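PDB 1XWQ: endo-1,4-beta-Xylanase from Pseudoalteromonas haloplanktis, which hydrolyses internal beta-1,4 linkages of xylan as a family 8 glycoside hydrolase and probably also cleaves beta-1,4-glucosidic linkages in cellulose and related beta-glucans. Local coordinates for residues 62-67 against 378-383; 76-81 against 142-147; 250-255 against 276-281. The protein carries 1 engineered substitution. All coordinates share one frame; numbering follows the deposited sequence. Where two conformers were deposited one is given.

Contact 1 (62-67 against 378-383); sequences HYIKAI and YRYYNG. With XYP (beta-D-xylopyranose), chain B; XYP (beta-D-xylopyranose), chain C.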
loop_
_atom_site.group_PDB
_atom_site.type_symbol
_atom_site.label_atom_id
_atom_site.label_comp_id
_atom_site.label_asym_id
_atom_site.label_seq_id
_atom_site.Cartn_x
_atom_site.Cartn_y
_atom_site.Cartn_z
ATOM N N HIS A 62 2.384 -18.595 -8.165
ATOM C CA HIS A 62 3.130 -17.433 -8.635
ATOM C C HIS A 62 3.452 -16.512 -7.467
ATOM O O HIS A 62 2.758 -16.519 -6.453
ATOM C CB HIS A 62 2.302 -16.649 -9.655
ATOM C CG HIS A 62 2.441 -17.130 -11.071
ATOM N ND1 HIS A 62 1.822 -18.267 -11.539
ATOM C CD2 HIS A 62 3.095 -16.597 -12.132
ATOM C CE1 HIS A 62 2.092 -18.419 -12.824
ATOM N NE2 HIS A 62 2.864 -17.419 -13.208
ATOM N N TYR A 63 4.506 -15.716 -7.610
ATOM C CA TYR A 63 4.824 -14.703 -6.609
ATOM C C TYR A 63 5.237 -13.380 -7.239
ATOM O O TYR A 63 5.632 -13.330 -8.407
ATOM C CB TYR A 63 5.909 -15.202 -5.649
ATOM C CG TYR A 63 7.232 -15.552 -6.309
ATOM C CD1 TYR A 63 7.464 -16.832 -6.816
ATOM C CD2 TYR A 63 8.253 -14.608 -6.410
ATOM C CE1 TYR A 63 8.684 -17.158 -7.429
ATOM C CE2 TYR A 63 9.472 -14.924 -7.002
ATOM C CZ TYR A 63 9.684 -16.201 -7.502
ATOM O OH TYR A 63 10.891 -16.512 -8.088
ATOM N N ILE A 64 5.123 -12.305 -6.467
ATOM C CA ILE A 64 5.703 -11.028 -6.858
ATOM C C ILE A 64 7.129 -11.031 -6.333
ATOM O O ILE A 64 7.355 -11.172 -5.128
ATOM C CB ILE A 64 4.895 -9.828 -6.281
ATOM C CG1 ILE A 64 3.475 -9.785 -6.875
ATOM C CG2 ILE A 64 5.646 -8.493 -6.506
ATOM C CD1 ILE A 64 3.417 -9.639 -8.422
ATOM N N LYS A 65 8.083 -10.882 -7.246
ATOM C CA LYS A 65 9.494 -10.986 -6.913
ATOM C C LYS A 65 10.021 -9.641 -6.460
ATOM O O LYS A 65 10.036 -8.682 -7.228
ATOM C CB LYS A 65 10.300 -11.472 -8.120
ATOM C CG LYS A 65 11.753 -11.831 -7.794
ATOM C CD LYS A 65 12.544 -12.140 -9.054
ATOM C CE LYS A 65 12.196 -13.520 -9.602
ATOM N NZ LYS A 65 13.205 -13.974 -10.606
ATOM N N ALA A 66 10.442 -9.571 -5.205
ATOM C CA ALA A 66 11.052 -8.356 -4.690
ATOM C C ALA A 66 12.531 -8.339 -5.076
ATOM O O ALA A 66 13.409 -8.648 -4.267
ATOM C CB ALA A 66 10.853 -8.240 -3.179
ATOM N N ILE A 67 12.784 -7.994 -6.337
ATOM C CA ILE A 67 14.138 -7.920 -6.876
ATOM C C ILE A 67 14.983 -6.996 -5.996
ATOM O O ILE A 67 14.530 -5.926 -5.579
ATOM C CB ILE A 67 14.120 -7.466 -8.358
ATOM C CG1 ILE A 67 13.529 -8.570 -9.244
ATOM C CG2 ILE A 67 15.516 -7.139 -8.853
ATOM C CD1 ILE A 67 12.587 -8.049 -10.309
ATOM N N TYR A 378 15.615 -1.960 -9.464
ATOM C CA TYR A 378 14.803 -1.393 -8.385
ATOM C C TYR A 378 13.311 -1.300 -8.699
ATOM O O TYR A 378 12.578 -0.535 -8.059
ATOM C CB TYR A 378 15.363 -0.033 -7.947
ATOM C CG TYR A 378 16.736 -0.149 -7.324
ATOM C CD1 TYR A 378 16.914 -0.820 -6.112
ATOM C CD2 TYR A 378 17.863 0.379 -7.960
ATOM C CE1 TYR A 378 18.174 -0.945 -5.537
ATOM C CE2 TYR A 378 19.137 0.256 -7.390
ATOM C CZ TYR A 378 19.279 -0.405 -6.178
ATOM O OH TYR A 378 20.522 -0.538 -5.598
ATOM N N ARG A 379 12.851 -2.101 -9.659
ATOM C CA ARG A 379 11.457 -2.029 -10.086
ATOM C C ARG A 379 10.441 -2.670 -9.136
ATOM O O ARG A 379 9.239 -2.441 -9.297
ATOM C CB ARG A 379 11.277 -2.599 -11.496
ATOM C CG ARG A 379 11.390 -4.118 -11.611
ATOM C CD ARG A 379 11.196 -4.579 -13.045
ATOM N NE ARG A 379 11.270 -6.021 -13.251
ATOM C CZ ARG A 379 12.393 -6.713 -13.455
ATOM N NH1 ARG A 379 13.587 -6.121 -13.423
ATOM N NH2 ARG A 379 12.322 -8.020 -13.668
ATOM N N TYR A 380 10.889 -3.472 -8.170
ATOM C CA TYR A 380 9.925 -4.075 -7.241
ATOM C C TYR A 380 9.054 -3.009 -6.583
ATOM O O TYR A 380 7.832 -3.029 -6.717
ATOM C CB TYR A 380 10.582 -4.943 -6.155
ATOM C CG TYR A 380 9.651 -5.179 -4.981
ATOM C CD1 TYR A 380 8.547 -6.029 -5.104
ATOM C CD2 TYR A 380 9.841 -4.520 -3.764
ATOM C CE1 TYR A 380 7.671 -6.235 -4.041
ATOM C CE2 TYR A 380 8.961 -4.716 -2.690
ATOM C CZ TYR A 380 7.879 -5.574 -2.841
ATOM O OH TYR A 380 7.005 -5.780 -1.791
ATOM N N TYR A 381 9.689 -2.090 -5.864
ATOM C CA TYR A 381 8.942 -1.117 -5.083
ATOM C C TYR A 381 8.345 -0.040 -5.983
ATOM O O TYR A 381 7.157 0.286 -5.869
ATOM C CB TYR A 381 9.810 -0.524 -3.970
ATOM C CG TYR A 381 9.019 0.207 -2.911
ATOM C CD1 TYR A 381 7.994 -0.429 -2.210
ATOM C CD2 TYR A 381 9.304 1.532 -2.598
ATOM C CE1 TYR A 381 7.263 0.245 -1.244
ATOM C CE2 TYR A 381 8.582 2.211 -1.631
ATOM C CZ TYR A 381 7.561 1.568 -0.962
ATOM O OH TYR A 381 6.838 2.242 -0.001
ATOM N N ASN A 382 9.165 0.494 -6.885
ATOM C CA ASN A 382 8.698 1.480 -7.855
ATOM C C ASN A 382 7.607 0.946 -8.774
ATOM O O ASN A 382 6.607 1.620 -9.006
ATOM C CB ASN A 382 9.866 2.011 -8.678
ATOM C CG ASN A 382 10.774 2.917 -7.872
ATOM O OD1 ASN A 382 10.310 3.848 -7.215
ATOM N ND2 ASN A 382 12.079 2.638 -7.905
ATOM N N GLY A 383 7.805 -0.267 -9.286
ATOM C CA GLY A 383 6.846 -0.902 -10.174
ATOM C C GLY A 383 5.544 -1.274 -9.497
ATOM O O GLY A 383 4.486 -1.136 -10.106
HETATM O O1 XYP B . 16.931 5.398 -6.415
HETATM C C1 XYP B . 16.713 4.110 -6.962
HETATM C C2 XYP B . 15.283 3.656 -6.759
HETATM C C3 XYP B . 15.024 3.368 -5.271
HETATM C C4 XYP B . 16.094 2.440 -4.683
HETATM C C5 XYP B . 17.493 2.955 -5.033
HETATM O O2 XYP B . 14.392 4.646 -7.236
HETATM O O3 XYP B . 13.733 2.824 -5.091
HETATM O O4 XYP B . 15.992 2.382 -3.275
HETATM O O5 XYP B . 17.598 3.215 -6.428
HETATM C C1 XYP C . 11.568 -0.989 0.062
HETATM C C2 XYP C . 10.987 -2.366 0.241
HETATM C C3 XYP C . 9.593 -2.331 0.858
HETATM C C4 XYP C . 9.522 -1.392 2.064
HETATM C C5 XYP C . 10.166 -0.060 1.692
HETATM O O2 XYP C . 10.925 -3.012 -1.009
HETATM O O3 XYP C . 9.249 -3.651 1.215
HETATM O O4 XYP C . 8.185 -1.172 2.469
HETATM O O5 XYP C . 11.490 -0.281 1.223
HETATM O O HOH W 1 13.541 -4.220 -7.333
#
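Ala66 and Tyr380 make the main apolar contact. Ala66 CB lies over the middle of the Tyr380 ring, 3.6 Å from its centroid and only 7° off the ring normal. This is a well-centred CH-pi contact. Ala66 CA also lies over the ring, 3.4 Å from Tyr380 CD1. Ile64 meets the ring differently. Its CG2 methyl comes to the edge, in the ring plane, 3.9 Å from Tyr380 CE1, and the two side chains cross at about a right angle. Tyr380 CG is anti to the backbone N (chi1 162°), which carries the ring from the helix to the end of strand 58-66.

A second packing contact joins Ile67 and Arg379. The CD1 methyl of Ile67 sits over the centre of the flat guanidinium, 3.4 Å from Arg379 CZ. The rotation of that group is fixed by hydrogen bonds from NE to Gln48 O and from NH1 to Gly376 O.

The polar link is a water. It donates to Ile67 O at 2.6 Å and accepts from Tyr380 N at 2.9 Å. It thus satisfies a backbone N-H in the first turn of helix 379-392.

Four residues of the helix segment also touch xylose. Asn382 ND2 donates to O2 of the chain B xylose at 3.1 Å, and weakly to its O3. The Tyr378 ring has O5 of this sugar over one face. O2 of the chain C xylose lies at the edge of Tyr380, and C5 of the same sugar lies over a face of Tyr381. The Tyr380 hydroxyl is hydrogen-bonded to OE1 of the engineered Gln78. The tyrosines at the start of helix 379-392 thus line the sugar-binding cleft, in a fold consistent with the (alpha/alpha)6 barrel of family 8 glycoside hydrolases.

Contact 2 (76-81 against 142-147); sequences RTQGQS and APDGEE. Engineered in segment 76-81: Gln78 (natural residue Glu). With XYP (beta-D-xylopyranose), chain C.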
loop_
_atom_site.group_PDB
_atom_site.type_symbol
_atom_site.label_atom_id
_atom_site.label_comp_id
_atom_site.label_asym_id
_atom_site.label_seq_id
_atom_site.Cartn_x
_atom_site.Cartn_y
_atom_site.Cartn_z
ATOM N N ARG A 76 7.998 -10.945 -0.758
ATOM C CA ARG A 76 7.421 -10.193 0.363
ATOM C C ARG A 76 5.899 -10.237 0.369
ATOM O O ARG A 76 5.275 -10.233 -0.694
ATOM C CB ARG A 76 7.914 -8.742 0.327
ATOM C CG ARG A 76 9.421 -8.640 0.455
ATOM C CD ARG A 76 9.996 -7.231 0.495
ATOM N NE ARG A 76 11.448 -7.329 0.645
ATOM C CZ ARG A 76 12.226 -6.424 1.221
ATOM N NH1 ARG A 76 11.716 -5.298 1.707
ATOM N NH2 ARG A 76 13.531 -6.645 1.304
ATOM N N THR A 77 5.304 -10.266 1.560
ATOM C CA THR A 77 3.844 -10.261 1.676
ATOM C C THR A 77 3.254 -8.956 1.157
ATOM O O THR A 77 2.157 -8.938 0.609
ATOM C CB THR A 77 3.374 -10.520 3.125
ATOM O OG1 THR A 77 4.092 -9.676 4.039
ATOM C CG2 THR A 77 3.732 -11.936 3.556
ATOM N N GLN A 78 3.992 -7.872 1.350
ATOM C CA GLN A 78 3.621 -6.570 0.840
ATOM C C GLN A 78 3.394 -6.587 -0.688
ATOM O O GLN A 78 2.303 -6.245 -1.158
ATOM C CB GLN A 78 4.687 -5.566 1.265
ATOM C CG GLN A 78 4.664 -4.278 0.540
ATOM C CD GLN A 78 5.925 -3.499 0.772
ATOM O OE1 GLN A 78 6.893 -3.633 0.007
ATOM N NE2 GLN A 78 5.938 -2.689 1.835
ATOM N N GLY A 79 4.405 -7.011 -1.447
ATOM C CA GLY A 79 4.276 -7.116 -2.894
ATOM C C GLY A 79 3.242 -8.137 -3.346
ATOM O O GLY A 79 2.497 -7.897 -4.305
ATOM N N GLN A 80 3.179 -9.270 -2.647
ATOM C CA GLN A 80 2.210 -10.324 -2.958
ATOM C C GLN A 80 0.776 -9.813 -2.847
ATOM O O GLN A 80 -0.045 -10.025 -3.740
ATOM C CB GLN A 80 2.407 -11.522 -2.017
ATOM C CG GLN A 80 1.778 -12.830 -2.512
ATOM C CD GLN A 80 2.570 -13.484 -3.640
ATOM O OE1 GLN A 80 3.605 -12.971 -4.064
ATOM N NE2 GLN A 80 2.089 -14.622 -4.117
ATOM N N SER A 81 0.495 -9.121 -1.744
ATOM C CA SER A 81 -0.844 -8.632 -1.458
ATOM C C SER A 81 -1.241 -7.488 -2.396
ATOM O O SER A 81 -2.393 -7.400 -2.828
ATOM C CB SER A 81 -0.923 -8.191 0.002
ATOM O OG SER A 81 -0.092 -7.077 0.268
ATOM N N ALA A 142 4.701 -8.456 8.171
ATOM C CA ALA A 142 4.612 -7.042 7.834
ATOM C C ALA A 142 3.114 -6.764 7.650
ATOM O O ALA A 142 2.552 -7.019 6.580
ATOM C CB ALA A 142 5.391 -6.738 6.561
ATOM N N PRO A 143 2.467 -6.294 8.717
ATOM C CA PRO A 143 0.993 -6.230 8.791
ATOM C C PRO A 143 0.240 -5.507 7.665
ATOM O O PRO A 143 -0.944 -5.822 7.501
ATOM C CB PRO A 143 0.749 -5.564 10.143
ATOM C CG PRO A 143 1.940 -5.999 10.942
ATOM C CD PRO A 143 3.092 -5.850 9.983
ATOM N N ASP A 144 0.877 -4.605 6.911
ATOM C CA ASP A 144 0.234 -4.034 5.715
ATOM C C ASP A 144 -0.011 -5.105 4.633
ATOM O O ASP A 144 -0.901 -4.957 3.782
ATOM C CB ASP A 144 1.011 -2.820 5.152
ATOM C CG ASP A 144 2.437 -3.158 4.713
ATOM O OD1 ASP A 144 3.121 -3.977 5.352
ATOM O OD2 ASP A 144 2.978 -2.630 3.723
ATOM N N GLY A 145 0.768 -6.184 4.685
ATOM C CA GLY A 145 0.542 -7.342 3.830
ATOM C C GLY A 145 -0.799 -8.002 4.126
ATOM O O GLY A 145 -1.644 -8.145 3.245
ATOM N N GLU A 146 -0.993 -8.398 5.381
ATOM C CA GLU A 146 -2.259 -8.993 5.810
ATOM C C GLU A 146 -3.451 -8.072 5.519
ATOM O O GLU A 146 -4.499 -8.538 5.057
ATOM C CB GLU A 146 -2.195 -9.364 7.301
ATOM C CG GLU A 146 -1.437 -10.664 7.575
ATOM C CD GLU A 146 0.060 -10.466 7.813
ATOM O OE1 GLU A 146 0.625 -9.450 7.362
ATOM O OE2 GLU A 146 0.679 -11.332 8.458
ATOM N N GLU A 147 -3.287 -6.772 5.773
ATOM C CA GLU A 147 -4.332 -5.786 5.462
ATOM C C GLU A 147 -4.771 -5.858 4.001
ATOM O O GLU A 147 -5.961 -5.935 3.702
ATOM C CB GLU A 147 -3.861 -4.369 5.788
ATOM C CG GLU A 147 -3.822 -4.069 7.274
ATOM C CD GLU A 147 -3.443 -2.629 7.567
ATOM O OE1 GLU A 147 -2.492 -2.106 6.927
ATOM O OE2 GLU A 147 -4.101 -2.030 8.437
HETATM C C1 XYP C . 11.568 -0.989 0.062
HETATM C C2 XYP C . 10.987 -2.366 0.241
HETATM C C3 XYP C . 9.593 -2.331 0.858
HETATM C C4 XYP C . 9.522 -1.392 2.064
HETATM C C5 XYP C . 10.166 -0.060 1.692
HETATM O O2 XYP C . 10.925 -3.012 -1.009
HETATM O O3 XYP C . 9.249 -3.651 1.215
HETATM O O4 XYP C . 8.185 -1.172 2.469
HETATM O O5 XYP C . 11.490 -0.281 1.223
HETATM O O HOH W 2 2.998 -10.145 6.509
HETATM O O HOH W 3 0.768 -4.675 1.224
#
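Ser81 and Gly145 meet where helix 77-89 packs against helix 143-160. Ser81 CB is 3.3 Å from Gly145 O. Gly145 has no side chain at this interface, and its CA comes within 4.4 Å of Gln78 CA. The short helix segments run nearly parallel at 18°, with axes 7.8 Å apart. Beside this close backbone approach, Gln78 NE2 lies 3.5 Å from Asp144 OD2. The amide and carboxylate planes are almost perpendicular, 84° apart. Gln78 is an engineered residue, Glu in the natural sequence.

The extended Gln78 side chain, with CG anti to the backbone N, ends on the chain C xylose. Its OE1 accepts from the sugar O3 at 2.6 Å. Its NE2 donates to the sugar O4 at 2.8 Å in an almost straight bond (178°). Arg76 NH1 donates to the same O3 at 3.0 Å.

A water fills in between the helices. It is hydrogen-bonded to Thr77 OG1 at 2.7 Å and to Ala142 N, and probably to Glu146 OE1.

Further out, Arg284 forms a salt bridge with Asp144 OD2, and Asp74 forms one with Arg76 NE. These partners help to position the two charged side chains.

The two segments are therefore joined by close packing and a water bridge. At the sugar, O3 accepts from Arg76 NH1 and gives its proton to Gln78 OE1. O4 gives its proton to Asp281 OD1 and accepts from Gln78 NE2. This pattern is consistent with the way round the engineered amide lies.

Contact 3 (250-255 against 276-281); sequences NLPTFL and QWYEFD. With XYP (beta-D-xylopyranose), chain C; XYP (beta-D-xylopyranose), chain D.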
loop_
_atom_site.group_PDB
_atom_site.type_symbol
_atom_site.label_atom_id
_atom_site.label_comp_id
_atom_site.label_asym_id
_atom_site.label_seq_id
_atom_site.Cartn_x
_atom_site.Cartn_y
_atom_site.Cartn_z
ATOM N N ASN A 250 6.453 18.958 7.500
ATOM C CA ASN A 250 5.243 18.588 6.747
ATOM C C ASN A 250 5.266 17.259 5.994
ATOM O O ASN A 250 4.358 16.983 5.205
ATOM C CB ASN A 250 4.789 19.733 5.821
ATOM C CG ASN A 250 4.728 21.072 6.537
ATOM O OD1 ASN A 250 4.063 21.204 7.559
ATOM N ND2 ASN A 250 5.437 22.063 6.010
ATOM N N LEU A 251 6.299 16.452 6.234
ATOM C CA LEU A 251 6.381 15.104 5.686
ATOM C C LEU A 251 6.172 14.075 6.794
ATOM O O LEU A 251 6.757 14.204 7.879
ATOM C CB LEU A 251 7.737 14.869 5.001
ATOM C CG LEU A 251 7.991 15.562 3.656
ATOM C CD1 LEU A 251 9.360 15.160 3.109
ATOM C CD2 LEU A 251 6.889 15.234 2.637
ATOM N N PRO A 252 5.340 13.065 6.528
ATOM C CA PRO A 252 5.073 12.014 7.514
ATOM C C PRO A 252 6.309 11.126 7.625
ATOM O O PRO A 252 7.187 11.199 6.752
ATOM C CB PRO A 252 3.896 11.251 6.899
ATOM C CG PRO A 252 4.082 11.432 5.409
ATOM C CD PRO A 252 4.618 12.835 5.261
ATOM N N THR A 253 6.390 10.322 8.678
ATOM C CA THR A 253 7.598 9.551 8.941
ATOM C C THR A 253 7.378 8.035 8.912
ATOM O O THR A 253 6.248 7.553 8.907
ATOM C CB THR A 253 8.247 9.966 10.284
ATOM O OG1 THR A 253 7.403 9.567 11.368
ATOM C CG2 THR A 253 8.318 11.501 10.431
ATOM N N PHE A 254 8.496 7.316 8.895
ATOM C CA PHE A 254 8.564 5.863 8.908
ATOM C C PHE A 254 7.780 5.273 10.083
ATOM O O PHE A 254 6.896 4.436 9.887
ATOM C CB PHE A 254 10.058 5.464 8.962
ATOM C CG PHE A 254 10.321 3.997 9.218
ATOM C CD1 PHE A 254 9.460 3.002 8.741
ATOM C CD2 PHE A 254 11.468 3.611 9.919
ATOM C CE1 PHE A 254 9.726 1.636 8.981
ATOM C CE2 PHE A 254 11.747 2.261 10.162
ATOM C CZ PHE A 254 10.873 1.271 9.697
ATOM N N LEU A 255 8.089 5.727 11.296
ATOM C CA LEU A 255 7.515 5.142 12.507
ATOM C C LEU A 255 6.843 6.184 13.387
ATOM O O LEU A 255 7.239 7.359 13.411
ATOM C CB LEU A 255 8.574 4.359 13.304
ATOM C CG LEU A 255 9.065 3.031 12.706
ATOM C CD1 LEU A 255 10.162 2.393 13.561
ATOM C CD2 LEU A 255 7.919 2.037 12.498
ATOM N N GLN A 276 12.153 8.799 12.389
ATOM C CA GLN A 276 11.647 10.110 11.959
ATOM C C GLN A 276 11.921 10.402 10.482
ATOM O O GLN A 276 11.591 11.482 9.986
ATOM C CB GLN A 276 12.199 11.228 12.853
ATOM C CG GLN A 276 13.591 11.742 12.461
ATOM C CD GLN A 276 14.722 10.869 12.973
ATOM O OE1 GLN A 276 14.491 9.851 13.621
ATOM N NE2 GLN A 276 15.954 11.274 12.685
ATOM N N TRP A 277 12.527 9.446 9.782
ATOM C CA TRP A 277 12.793 9.608 8.354
ATOM C C TRP A 277 11.510 9.520 7.546
ATOM O O TRP A 277 10.680 8.636 7.780
ATOM C CB TRP A 277 13.772 8.536 7.852
ATOM C CG TRP A 277 15.223 8.856 8.075
ATOM C CD1 TRP A 277 15.746 9.758 8.965
ATOM C CD2 TRP A 277 16.340 8.262 7.406
ATOM N NE1 TRP A 277 17.120 9.760 8.881
ATOM C CE2 TRP A 277 17.510 8.852 7.933
ATOM C CE3 TRP A 277 16.472 7.280 6.414
ATOM C CZ2 TRP A 277 18.796 8.499 7.494
ATOM C CZ3 TRP A 277 17.755 6.935 5.974
ATOM C CH2 TRP A 277 18.893 7.544 6.519
ATOM N N TYR A 278 11.349 10.465 6.617
ATOM C CA TYR A 278 10.440 10.298 5.496
ATOM C C TYR A 278 11.287 9.483 4.531
ATOM O O TYR A 278 12.230 9.998 3.923
ATOM C CB TYR A 278 10.017 11.648 4.887
ATOM C CG TYR A 278 9.365 11.556 3.510
ATOM C CD1 TYR A 278 7.987 11.372 3.373
ATOM C CD2 TYR A 278 10.133 11.662 2.347
ATOM C CE1 TYR A 278 7.383 11.293 2.090
ATOM C CE2 TYR A 278 9.557 11.576 1.078
ATOM C CZ TYR A 278 8.186 11.390 0.956
ATOM O OH TYR A 278 7.635 11.318 -0.300
ATOM N N GLU A 279 10.992 8.191 4.461
ATOM C CA GLU A 279 11.725 7.276 3.598
ATOM C C GLU A 279 10.729 6.431 2.801
ATOM O O GLU A 279 9.594 6.850 2.581
ATOM C CB GLU A 279 12.693 6.401 4.421
ATOM C CG GLU A 279 12.121 5.832 5.720
ATOM C CD GLU A 279 10.825 5.062 5.511
ATOM O OE1 GLU A 279 10.879 3.831 5.300
ATOM O OE2 GLU A 279 9.746 5.698 5.541
ATOM N N PHE A 280 11.151 5.234 2.413
ATOM C CA PHE A 280 10.396 4.382 1.493
ATOM C C PHE A 280 8.976 4.021 1.942
ATOM O O PHE A 280 8.046 4.116 1.149
ATOM C CB PHE A 280 11.239 3.148 1.128
ATOM C CG PHE A 280 12.662 3.494 0.773
ATOM C CD1 PHE A 280 13.677 3.396 1.725
ATOM C CD2 PHE A 280 12.975 3.975 -0.498
ATOM C CE1 PHE A 280 14.990 3.750 1.406
ATOM C CE2 PHE A 280 14.289 4.334 -0.827
ATOM C CZ PHE A 280 15.293 4.222 0.127
ATOM N N ASP A 281 8.811 3.613 3.201
ATOM C CA ASP A 281 7.473 3.390 3.762
ATOM C C ASP A 281 6.658 4.688 3.711
ATOM O O ASP A 281 5.528 4.702 3.219
ATOM C CB ASP A 281 7.563 2.934 5.221
ATOM C CG ASP A 281 7.824 1.445 5.371
ATOM O OD1 ASP A 281 8.456 0.823 4.481
ATOM O OD2 ASP A 281 7.434 0.819 6.378
HETATM C C1 XYP C . 11.568 -0.989 0.062
HETATM C C2 XYP C . 10.987 -2.366 0.241
HETATM C C3 XYP C . 9.593 -2.331 0.858
HETATM C C4 XYP C . 9.522 -1.392 2.064
HETATM C C5 XYP C . 10.166 -0.060 1.692
HETATM O O2 XYP C . 10.925 -3.012 -1.009
HETATM O O3 XYP C . 9.249 -3.651 1.215
HETATM O O4 XYP C . 8.185 -1.172 2.469
HETATM O O5 XYP C . 11.490 -0.281 1.223
HETATM C C1 XYP D . 15.318 1.195 -2.810
HETATM C C2 XYP D . 15.793 0.940 -1.398
HETATM C C3 XYP D . 15.043 -0.223 -0.751
HETATM C C4 XYP D . 13.539 -0.022 -0.884
HETATM C C5 XYP D . 13.195 0.234 -2.355
HETATM O O2 XYP D . 17.171 0.639 -1.386
HETATM O O3 XYP D . 15.406 -0.331 0.611
HETATM O O4 XYP D . 12.917 -1.194 -0.406
HETATM O O5 XYP D . 13.957 1.320 -2.870
#
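Leu251 lays its CD1 methyl over one face of the Tyr278 ring, offset toward the rim. Leu251 CD1 is 3.8 Å from the Tyr278 ring centroid and 21° off the normal, a CH-pi contact. Tyr278 belongs to the short strand 277-278, an outer strand of a small three-stranded antiparallel sheet. Segment 250-255 is loop, yet it bonds to this strand. Phe254 N donates to Trp277 O at 2.8 Å. Thr253 CA lies 3.4 Å from Trp277 O in a CA-H...O contact. Pro252 O sits at the Tyr278 edge, in the ring plane and 3.4 Å from Tyr278 CB. It is buried and has no polar partner.

Phe254 packs on two acids. Its CB is 3.4 Å from Glu279 OE2, which also accepts from Ala282 N. Asp281 OD2 comes to the edge of the Phe254 ring, 3.6 Å from CE1, with its carboxylate almost perpendicular to the ring (88°). Glu279 OE1 accepts from the backbone N of Asp281, which ties the Glu279 carboxylate to the chain there. Beyond them, Phe280 has a face on the chain D xylose. Asp281 OD1 accepts a hydrogen bond from O4 of the chain C xylose at 2.8 Å.

In the fold
From the N terminus, strand 58-66 supplies the first half of contact 1. Helix 77-89 then opens contact 2, and the start of helix 143-160 closes it, 61 residues on, joining these two helices. Contact 3 follows in series. It closes a loop of 20 residues and joins the loop after helix 219-243 to strand 277-278. Contact 1 closes last, at helix 379-392, so both other contacts lie within its span and none cross. Contact 1 ties the five-stranded sheet to the last helix. It touches contact 2 through Ile64 N and Gln80 OE1, and contact 3 through Tyr381 OH and Phe280 O. Contacts 2 and 3 do not touch, but all three reach the chain C xylose.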